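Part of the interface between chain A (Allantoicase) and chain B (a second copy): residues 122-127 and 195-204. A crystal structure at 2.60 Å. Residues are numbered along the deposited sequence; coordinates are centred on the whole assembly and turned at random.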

# COMPACT_ATOMS: atom_id res chain seq x y z
N GLY A 122 -3.55 -23.38 -40.26
CA GLY A 122 -2.51 -22.42 -39.92
C GLY A 122 -3.01 -21.19 -39.20
O GLY A 122 -4.20 -20.88 -39.21
N GLU A 123 -2.08 -20.47 -38.57
CA GLU A 123 -2.41 -19.25 -37.85
C GLU A 123 -2.80 -18.15 -38.86
O GLU A 123 -2.26 -17.04 -38.85
CB GLU A 123 -1.21 -18.82 -36.99
CG GLU A 123 -1.46 -17.65 -36.05
CD GLU A 123 -2.83 -17.71 -35.38
OE1 GLU A 123 -3.19 -18.77 -34.82
OE2 GLU A 123 -3.56 -16.68 -35.41
N GLU A 124 -3.75 -18.50 -39.72
CA GLU A 124 -4.23 -17.60 -40.75
C GLU A 124 -4.82 -16.31 -40.19
O GLU A 124 -4.88 -15.29 -40.88
CB GLU A 124 -5.29 -18.31 -41.60
CG GLU A 124 -6.71 -18.17 -41.08
CD GLU A 124 -7.37 -19.49 -40.75
OE1 GLU A 124 -7.39 -20.39 -41.63
OE2 GLU A 124 -7.87 -19.62 -39.61
N GLY A 125 -5.27 -16.36 -38.94
CA GLY A 125 -5.86 -15.20 -38.30
C GLY A 125 -6.51 -15.56 -36.98
O GLY A 125 -6.29 -16.64 -36.44
N ASN A 126 -7.31 -14.64 -36.44
CA ASN A 126 -7.99 -14.89 -35.18
C ASN A 126 -9.36 -15.49 -35.46
O ASN A 126 -10.18 -14.89 -36.16
CB ASN A 126 -8.12 -13.59 -34.40
CG ASN A 126 -6.78 -12.99 -34.03
OD1 ASN A 126 -6.09 -13.47 -33.13
ND2 ASN A 126 -6.39 -11.94 -34.75
N ILE A 127 -9.62 -16.68 -34.91
CA ILE A 127 -10.89 -17.35 -35.11
C ILE A 127 -12.09 -16.57 -34.57
O ILE A 127 -12.01 -15.93 -33.53
CB ILE A 127 -10.87 -18.74 -34.46
CG1 ILE A 127 -9.72 -19.57 -35.05
CG2 ILE A 127 -12.21 -19.44 -34.66
CD1 ILE A 127 -9.83 -19.78 -36.54
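Chain B (195-204) IIDLAYVCNG

A single backbone carbonyl can anchor an interface when the facing chain brings two donors to it, and this contact between two copies of allantoicase is a compact example. The chain A stretch has neither helix nor strand. Chain B has a short strand at Ile196(B) and Asp197(B), passes through a turn, and enters a 3-10 segment from Val201(B) to Asn203(B). The backbones come nearest at the strand, where the CA atoms of Glu124(A) and Ile196(B) lie 4.8 Å apart and those of Gly125(A) and Asp197(B) 5.0 Å, the two chains running in roughly the same direction over this pair of residues. Chain B then folds back, so that the CA of Cys202(B) stands 7.7 Å from the CA of Glu123(A).

The carbonyl O of Glu124(A) lies at the centre of the contact. It accepts hydrogen bonds from the backbone N of Asp197(B) and from ND2 of Asn203(B), each at 3.0 Å. The same ND2 also donates to O of Asp197(B) at 2.6 Å, linking the 3-10 segment to the strand, so that ND2 bonds both within chain B and across the interface.

Tyr200(B) supplies the second anchor. Its CA-to-CB bond points toward chain A, and its OH donates a hydrogen bond of 2.9 Å to OE2 of Glu123(A), although that glutamate is poorly ordered. Gly125(A) packs over one face of the ring, with its CA 3.7 Å from CD2 of Tyr200(B). Here the lack of a side chain matters: an ideal CB on this glycine would come within 3.0 Å of CB of Asp197(B). Farther along, ND2 of Asn126(A) approaches CE1 of Tyr200(B) to 3.1 Å.

Glu124(A) completes the fit with its aliphatic portion, CB lying 3.7 Å from CG2 of Ile196(B) and CG 3.7 Å from O of Ile195(B).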

# COMPACT_ATOMS: atom_id res chain seq x y z
N ILE B 195 -8.94 -18.19 -47.05
CA ILE B 195 -9.07 -16.88 -46.43
C ILE B 195 -8.09 -16.67 -45.29
O ILE B 195 -7.82 -17.59 -44.52
CB ILE B 195 -10.51 -16.64 -45.86
CG1 ILE B 195 -11.17 -17.98 -45.51
CG2 ILE B 195 -11.34 -15.82 -46.83
CD1 ILE B 195 -10.52 -18.73 -44.35
N ILE B 196 -7.54 -15.46 -45.19
CA ILE B 196 -6.63 -15.13 -44.11
C ILE B 196 -6.78 -13.66 -43.74
O ILE B 196 -7.16 -12.84 -44.58
CB ILE B 196 -5.13 -15.39 -44.48
CG1 ILE B 196 -4.63 -14.34 -45.47
CG2 ILE B 196 -4.97 -16.81 -45.01
CD1 ILE B 196 -5.47 -14.23 -46.70
N ASP B 197 -6.50 -13.33 -42.48
CA ASP B 197 -6.58 -11.95 -42.03
C ASP B 197 -5.39 -11.31 -42.72
O ASP B 197 -4.24 -11.56 -42.35
CB ASP B 197 -6.41 -11.87 -40.51
CG ASP B 197 -6.71 -10.48 -39.96
OD1 ASP B 197 -6.63 -9.49 -40.72
OD2 ASP B 197 -7.02 -10.37 -38.75
N LEU B 198 -5.65 -10.51 -43.73
CA LEU B 198 -4.59 -9.87 -44.49
C LEU B 198 -3.86 -8.73 -43.75
O LEU B 198 -2.77 -8.33 -44.16
CB LEU B 198 -5.18 -9.36 -45.82
CG LEU B 198 -5.73 -10.48 -46.72
CD1 LEU B 198 -6.69 -9.93 -47.77
CD2 LEU B 198 -4.55 -11.20 -47.38
N ALA B 199 -4.45 -8.23 -42.67
CA ALA B 199 -3.85 -7.14 -41.92
C ALA B 199 -3.18 -7.66 -40.66
O ALA B 199 -2.45 -6.94 -39.98
CB ALA B 199 -4.92 -6.14 -41.55
N TYR B 200 -3.42 -8.93 -40.36
CA TYR B 200 -2.87 -9.60 -39.19
C TYR B 200 -1.32 -9.59 -39.17
O TYR B 200 -0.67 -10.05 -40.11
CB TYR B 200 -3.43 -11.01 -39.16
CG TYR B 200 -3.21 -11.80 -37.90
CD1 TYR B 200 -3.48 -11.24 -36.65
CD2 TYR B 200 -2.79 -13.13 -37.95
CE1 TYR B 200 -3.33 -11.99 -35.49
CE2 TYR B 200 -2.64 -13.88 -36.81
CZ TYR B 200 -2.91 -13.31 -35.58
OH TYR B 200 -2.79 -14.08 -34.45
N VAL B 201 -0.74 -9.06 -38.10
CA VAL B 201 0.73 -8.97 -37.97
C VAL B 201 1.50 -10.26 -38.29
O VAL B 201 2.61 -10.22 -38.82
CB VAL B 201 1.14 -8.49 -36.53
CG1 VAL B 201 1.01 -9.63 -35.52
CG2 VAL B 201 2.56 -7.93 -36.55
N CYS B 202 0.92 -11.41 -37.96
CA CYS B 202 1.56 -12.69 -38.21
C CYS B 202 1.65 -13.03 -39.70
O CYS B 202 2.47 -13.87 -40.09
CB CYS B 202 0.84 -13.82 -37.48
SG CYS B 202 1.12 -13.91 -35.70
N ASN B 203 0.84 -12.39 -40.53
CA ASN B 203 0.87 -12.65 -41.97
C ASN B 203 1.77 -11.67 -42.71
O ASN B 203 1.85 -11.69 -43.94
CB ASN B 203 -0.54 -12.61 -42.58
CG ASN B 203 -1.40 -13.78 -42.14
OD1 ASN B 203 -0.94 -14.91 -42.07
ND2 ASN B 203 -2.67 -13.51 -41.86
N GLY B 204 2.44 -10.80 -41.95
CA GLY B 204 3.34 -9.82 -42.56
C GLY B 204 2.87 -8.37 -42.67
O GLY B 204 3.62 -7.54 -43.17